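Local coordinates for protein C-X-C motif chemokine 13 (PDB 7JNY) that acts as a secreted chemokine that attracts B lymphocytes by binding the receptor CXCR5 and also binds heparin, at residues I30-R35 against R65-L70; E43-K48 against I53-P58. All coordinates share one frame; numbering follows the deposited sequence.

Interaction 1 of 2, residues I30-R35 against R65-L70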
loop_
_atom_site.group_PDB
_atom_site.type_symbol
_atom_site.label_atom_id
_atom_site.label_comp_id
_atom_site.label_asym_id
_atom_site.label_seq_id
_atom_site.Cartn_x
_atom_site.Cartn_y
_atom_site.Cartn_z
ATOM N N ILE A 30 4.872 -0.738 2.812
ATOM C CA ILE A 30 3.537 -0.395 2.320
ATOM C C ILE A 30 2.532 -0.674 3.430
ATOM O O ILE A 30 2.519 -1.771 3.992
ATOM C CB ILE A 30 3.164 -1.196 1.071
ATOM C CG1 ILE A 30 4.068 -0.834 -0.104
ATOM C CG2 ILE A 30 1.718 -0.961 0.712
ATOM C CD1 ILE A 30 4.148 -1.948 -1.115
ATOM N N GLN A 31 1.666 0.295 3.721
ATOM C CA GLN A 31 0.689 0.153 4.789
ATOM C C GLN A 31 -0.691 0.151 4.165
ATOM O O GLN A 31 -1.047 1.086 3.435
ATOM C CB GLN A 31 0.785 1.299 5.784
ATOM C CG GLN A 31 2.116 1.374 6.488
ATOM C CD GLN A 31 2.153 2.519 7.450
ATOM O OE1 GLN A 31 1.690 3.612 7.133
ATOM N NE2 GLN A 31 2.737 2.300 8.619
ATOM N N ILE A 32 -1.462 -0.884 4.437
ATOM C CA ILE A 32 -2.812 -0.994 3.896
ATOM C C ILE A 32 -3.778 -0.855 5.054
ATOM O O ILE A 32 -3.676 -1.594 6.048
ATOM C CB ILE A 32 -3.026 -2.316 3.159
ATOM C CG1 ILE A 32 -2.052 -2.385 1.983
ATOM C CG2 ILE A 32 -4.425 -2.420 2.617
ATOM C CD1 ILE A 32 -2.273 -3.569 1.148
ATOM N N LEU A 33 -4.716 0.083 4.920
ATOM C CA LEU A 33 -5.784 0.253 5.899
ATOM C C LEU A 33 -7.109 -0.019 5.217
ATOM O O LEU A 33 -7.655 0.878 4.545
ATOM C CB LEU A 33 -5.730 1.660 6.476
ATOM C CG LEU A 33 -4.389 1.949 7.148
ATOM C CD1 LEU A 33 -3.592 2.837 6.242
ATOM C CD2 LEU A 33 -4.597 2.595 8.507
ATOM N N PRO A 34 -7.639 -1.235 5.324
ATOM C CA PRO A 34 -8.957 -1.505 4.773
ATOM C C PRO A 34 -9.976 -0.539 5.345
ATOM O O PRO A 34 -9.856 -0.053 6.466
ATOM C CB PRO A 34 -9.246 -2.946 5.185
ATOM C CG PRO A 34 -8.247 -3.296 6.196
ATOM C CD PRO A 34 -7.094 -2.364 6.089
ATOM N N ARG A 35 -10.972 -0.224 4.557
ATOM C CA ARG A 35 -11.956 0.687 5.012
ATOM C C ARG A 35 -12.777 0.042 6.057
ATOM O O ARG A 35 -12.925 -1.163 6.185
ATOM C CB ARG A 35 -12.840 1.139 3.897
ATOM C CG ARG A 35 -13.600 0.082 3.228
ATOM C CD ARG A 35 -14.811 0.677 2.540
ATOM N NE ARG A 35 -15.218 -0.086 1.392
ATOM C CZ ARG A 35 -16.380 -0.710 1.302
ATOM N NH1 ARG A 35 -17.249 -0.660 2.297
ATOM N NH2 ARG A 35 -16.667 -1.403 0.224
ATOM N N ARG A 65 -1.372 -4.398 -9.525
ATOM C CA ARG A 65 -0.450 -5.406 -10.049
ATOM C C ARG A 65 0.590 -5.750 -9.000
ATOM O O ARG A 65 0.882 -6.927 -8.760
ATOM C CB ARG A 65 0.193 -4.890 -11.310
ATOM C CG ARG A 65 -0.846 -4.606 -12.378
ATOM C CD ARG A 65 -0.216 -4.412 -13.716
ATOM N NE ARG A 65 0.179 -5.732 -14.178
ATOM C CZ ARG A 65 0.055 -6.156 -15.423
ATOM N NH1 ARG A 65 -0.406 -5.362 -16.378
ATOM N NH2 ARG A 65 0.380 -7.414 -15.710
ATOM N N MET A 66 1.143 -4.732 -8.340
ATOM C CA MET A 66 2.091 -4.995 -7.251
ATOM C C MET A 66 1.492 -5.860 -6.171
ATOM O O MET A 66 2.136 -6.797 -5.678
ATOM C CB MET A 66 2.597 -3.703 -6.621
ATOM C CG MET A 66 3.713 -3.970 -5.621
ATOM S SD MET A 66 4.511 -2.499 -4.940
ATOM C CE MET A 66 3.111 -1.647 -4.234
ATOM N N MET A 67 0.294 -5.514 -5.721
ATOM C CA MET A 67 -0.311 -6.299 -4.664
ATOM C C MET A 67 -0.504 -7.756 -5.070
ATOM O O MET A 67 -0.455 -8.646 -4.213
ATOM C CB MET A 67 -1.639 -5.660 -4.240
ATOM C CG MET A 67 -1.436 -4.314 -3.582
ATOM S SD MET A 67 -0.380 -4.483 -2.115
ATOM C CE MET A 67 -1.494 -5.456 -1.095
ATOM N N GLU A 68 -0.700 -8.031 -6.358
ATOM C CA GLU A 68 -0.806 -9.425 -6.769
ATOM C C GLU A 68 0.532 -10.128 -6.625
ATOM O O GLU A 68 0.591 -11.288 -6.202
ATOM C CB GLU A 68 -1.308 -9.547 -8.210
ATOM C CG GLU A 68 -2.704 -9.063 -8.459
ATOM C CD GLU A 68 -3.022 -9.156 -9.929
ATOM O OE1 GLU A 68 -2.731 -10.221 -10.518
ATOM O OE2 GLU A 68 -3.536 -8.174 -10.503
ATOM N N VAL A 69 1.622 -9.436 -6.935
ATOM C CA VAL A 69 2.934 -10.026 -6.696
ATOM C C VAL A 69 3.102 -10.324 -5.217
ATOM O O VAL A 69 3.530 -11.417 -4.827
ATOM C CB VAL A 69 4.054 -9.111 -7.220
ATOM C CG1 VAL A 69 5.415 -9.746 -6.912
ATOM C CG2 VAL A 69 3.920 -8.882 -8.703
ATOM N N LEU A 70 2.743 -9.364 -4.364
ATOM C CA LEU A 70 2.916 -9.566 -2.932
ATOM C C LEU A 70 2.056 -10.714 -2.434
ATOM O O LEU A 70 2.484 -11.483 -1.572
ATOM C CB LEU A 70 2.567 -8.304 -2.173
ATOM C CG LEU A 70 3.454 -7.106 -2.495
ATOM C CD1 LEU A 70 3.175 -6.023 -1.450
ATOM C CD2 LEU A 70 4.916 -7.423 -2.493
#
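The end methyls of I30 and M66 meet head-on where the C-terminal helix of the chemokine fold lies over the sheet. On I30, CB and CG1 form a stem that carries the contact forward without touching the helix segment. CG1 stands anti to the carbonyl carbon (chi1 -65°) and the extended second torsion carries CD1 on to the helix, while the other branch, CG2, packs on I44 of the next strand. At the tip, I30 CD1 lies 3.3 Å from M66 CE, tighter than usual for two carbons, and 3.9 Å from M66 SD. The same methyl, I30 CD1, also approaches L70 CD1 at 4.2 Å, so that two residues one helical turn apart both touch it. M66 meets it through a chain extended as far as SD and bent only at the last torsion (chi3 57°), which turns CE onto the isoleucine. Two residues further along the strand, I32 CD1 faces M67, with M67 SD at 3.9 Å. No hydrogen bond links the two segments; the contact is wholly apolar. The axes of strand 30-33 and helix 65-70 run almost at right angles, 12.4 Å apart, a gap spanned by these long side chains. Strand 27-33 lies between strands 2-5 and 43-48: L3 packs on both I30 and I32, and the L70 side chain touches M1.

Interaction 2 of 2, residues E43-K48 against I53-P58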
loop_
_atom_site.group_PDB
_atom_site.type_symbol
_atom_site.label_atom_id
_atom_site.label_comp_id
_atom_site.label_asym_id
_atom_site.label_seq_id
_atom_site.Cartn_x
_atom_site.Cartn_y
_atom_site.Cartn_z
ATOM N N GLU A 43 -7.152 2.829 2.321
ATOM C CA GLU A 43 -5.993 3.694 2.153
ATOM C C GLU A 43 -4.760 2.812 1.976
ATOM O O GLU A 43 -4.696 1.702 2.501
ATOM C CB GLU A 43 -5.819 4.643 3.328
ATOM C CG GLU A 43 -7.016 5.605 3.472
ATOM C CD GLU A 43 -6.756 6.721 4.474
ATOM O OE1 GLU A 43 -6.326 6.408 5.602
ATOM O OE2 GLU A 43 -6.988 7.871 4.135
ATOM N N ILE A 44 -3.812 3.287 1.176
ATOM C CA ILE A 44 -2.556 2.569 0.929
ATOM C C ILE A 44 -1.461 3.611 1.035
ATOM O O ILE A 44 -1.433 4.566 0.248
ATOM C CB ILE A 44 -2.508 1.869 -0.434
ATOM C CG1 ILE A 44 -3.644 0.842 -0.583
ATOM C CG2 ILE A 44 -1.124 1.204 -0.609
ATOM C CD1 ILE A 44 -3.562 -0.058 -1.834
ATOM N N ILE A 45 -0.580 3.462 2.018
ATOM C CA ILE A 45 0.468 4.444 2.272
ATOM C C ILE A 45 1.821 3.802 1.965
ATOM O O ILE A 45 2.157 2.750 2.522
ATOM C CB ILE A 45 0.416 4.954 3.710
ATOM C CG1 ILE A 45 -0.993 5.533 3.978
ATOM C CG2 ILE A 45 1.489 5.985 3.923
ATOM C CD1 ILE A 45 -1.225 5.919 5.404
ATOM N N VAL A 46 2.587 4.424 1.092
ATOM C CA VAL A 46 3.882 3.887 0.647
ATOM C C VAL A 46 5.006 4.695 1.274
ATOM O O VAL A 46 5.088 5.924 1.096
ATOM C CB VAL A 46 3.998 3.898 -0.883
ATOM C CG1 VAL A 46 5.401 3.419 -1.306
ATOM C CG2 VAL A 46 2.915 3.035 -1.499
ATOM N N TRP A 47 5.887 4.003 1.998
ATOM C CA TRP A 47 7.047 4.634 2.623
ATOM C C TRP A 47 8.239 4.440 1.718
ATOM O O TRP A 47 8.727 3.314 1.568
ATOM C CB TRP A 47 7.327 4.045 3.998
ATOM C CG TRP A 47 6.246 4.342 4.916
ATOM C CD1 TRP A 47 4.939 3.980 4.782
ATOM C CD2 TRP A 47 6.333 5.133 6.089
ATOM N NE1 TRP A 47 4.208 4.466 5.836
ATOM C CE2 TRP A 47 5.043 5.185 6.650
ATOM C CE3 TRP A 47 7.384 5.795 6.737
ATOM C CZ2 TRP A 47 4.772 5.872 7.831
ATOM C CZ3 TRP A 47 7.115 6.475 7.908
ATOM C CH2 TRP A 47 5.818 6.510 8.443
ATOM N N LYS A 48 8.715 5.534 1.140
ATOM C CA LYS A 48 9.771 5.463 0.144
ATOM C C LYS A 48 11.148 5.586 0.778
ATOM O O LYS A 48 11.314 6.098 1.888
ATOM C CB LYS A 48 9.584 6.538 -0.932
ATOM C CG LYS A 48 8.424 6.200 -1.864
ATOM C CD LYS A 48 7.984 7.342 -2.775
ATOM C CE LYS A 48 9.096 7.932 -3.633
ATOM N NZ LYS A 48 8.567 9.071 -4.443
ATOM N N ILE A 53 6.470 9.907 2.149
ATOM C CA ILE A 53 5.373 9.084 2.623
ATOM C C ILE A 53 4.166 9.435 1.784
ATOM O O ILE A 53 3.650 10.548 1.878
ATOM C CB ILE A 53 5.053 9.325 4.094
ATOM C CG1 ILE A 53 6.203 8.947 5.003
ATOM C CG2 ILE A 53 3.813 8.484 4.487
ATOM C CD1 ILE A 53 6.016 9.540 6.375
ATOM N N VAL A 54 3.672 8.480 1.014
ATOM C CA VAL A 54 2.793 8.794 -0.105
ATOM C C VAL A 54 1.506 8.003 0.030
ATOM O O VAL A 54 1.529 6.769 0.006
ATOM C CB VAL A 54 3.451 8.485 -1.459
ATOM C CG1 VAL A 54 2.515 8.912 -2.580
ATOM C CG2 VAL A 54 4.814 9.157 -1.567
ATOM N N CYS A 55 0.375 8.703 0.120
ATOM C CA CYS A 55 -0.891 8.001 -0.012
ATOM C C CYS A 55 -1.150 7.705 -1.477
ATOM O O CYS A 55 -1.036 8.580 -2.330
ATOM C CB CYS A 55 -2.053 8.810 0.556
ATOM S SG CYS A 55 -1.944 9.188 2.270
ATOM N N VAL A 56 -1.545 6.486 -1.766
ATOM C CA VAL A 56 -1.653 6.006 -3.133
ATOM C C VAL A 56 -3.088 5.576 -3.420
ATOM O O VAL A 56 -3.766 4.986 -2.569
ATOM C CB VAL A 56 -0.679 4.842 -3.396
ATOM C CG1 VAL A 56 -1.030 4.174 -4.704
ATOM C CG2 VAL A 56 0.765 5.339 -3.415
ATOM N N ASP A 57 -3.545 5.868 -4.630
ATOM C CA ASP A 57 -4.872 5.451 -5.073
ATOM C C ASP A 57 -4.943 3.935 -5.102
ATOM O O ASP A 57 -4.231 3.306 -5.899
ATOM C CB ASP A 57 -5.184 6.012 -6.466
ATOM C CG ASP A 57 -6.599 5.683 -6.926
ATOM O OD1 ASP A 57 -7.208 4.723 -6.401
ATOM O OD2 ASP A 57 -7.097 6.366 -7.832
ATOM N N PRO A 58 -5.776 3.310 -4.272
ATOM C CA PRO A 58 -5.834 1.841 -4.280
ATOM C C PRO A 58 -6.394 1.242 -5.565
ATOM O O PRO A 58 -6.305 0.022 -5.740
ATOM C CB PRO A 58 -6.728 1.503 -3.072
ATOM C CG PRO A 58 -7.428 2.784 -2.687
ATOM C CD PRO A 58 -6.721 3.939 -3.318
HETATM O O HOH W 1 -4.562 5.836 -0.186
#
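The carbonyl oxygen V54 O is approached by two groups of the facing strand: V46 N donates to it in a nearly straight bond of 2.8 Å (N-H...O 173°), and I45 CA adds a C-H...O contact at 3.4 Å. V54 N returns a bond to V46 O, closing the hydrogen-bonded pair of the antiparallel hairpin that forms one side of the chemokine sheet. Side chains alternate along it. I44, V46, V54 and V56 share one face, where V46 CG2 meets V56 CG2 and where I63 and W62 of helix 61-72 cover I44 and V56. I45, W47, I53 and C55 occupy the other; there the disulfide from C55 to C14 ties the hairpin to the N-terminal region. At the non-hydrogen-bonded pair W47-I53, the isoleucine lies along the indole. I53 CD1 sits over the six-membered ring of W47 in a CH-pi contact, 3.8 Å from its centroid and 21° off the normal. With CG1 set anti to its carbonyl carbon (chi1 -63°), I53 directs its CG1-CD1 arm over the indole, while CG2 presses tightly on I45 CG2 at 3.5 Å. W47 NE1 bonds to Q31 OE1 and the ring makes a cation-pi contact with R29. Replacing W47 by an alanine would probably leave I53 without the aromatic face beneath its arm and Q31 OE1 without its indole N-H partner. Toward the far end, V56 N donates to I44 O at 2.8 Å, and I44 CD1 rests on P58 CB at 3.7 Å. Beside them a water bridges the strands, accepting from I44 N and donating to V56 O at 2.7 Å.

From the N terminus, the chain first lays down strand 2-5 and supplies C14 for the disulfide to C55. It then runs along 27-33, parallel to 2-5, and the end of this strand starts interaction 1. Before that contact is completed, the chain turns back through 43-48 and, after four more residues, pairs with 53-56: interaction 2 thus closes a short hairpin turn within the 29-residue span that interaction 1 later closes through helix 61-72. The two contacts meet between neighbouring strands, where Q31 N lies 2.8 Å from I45 O in a probable hydrogen bond. Interaction 1 ties strand 27-33 to the C-terminal helix, and interaction 2 pairs 43-48 with the sheet's edge strand 53-56.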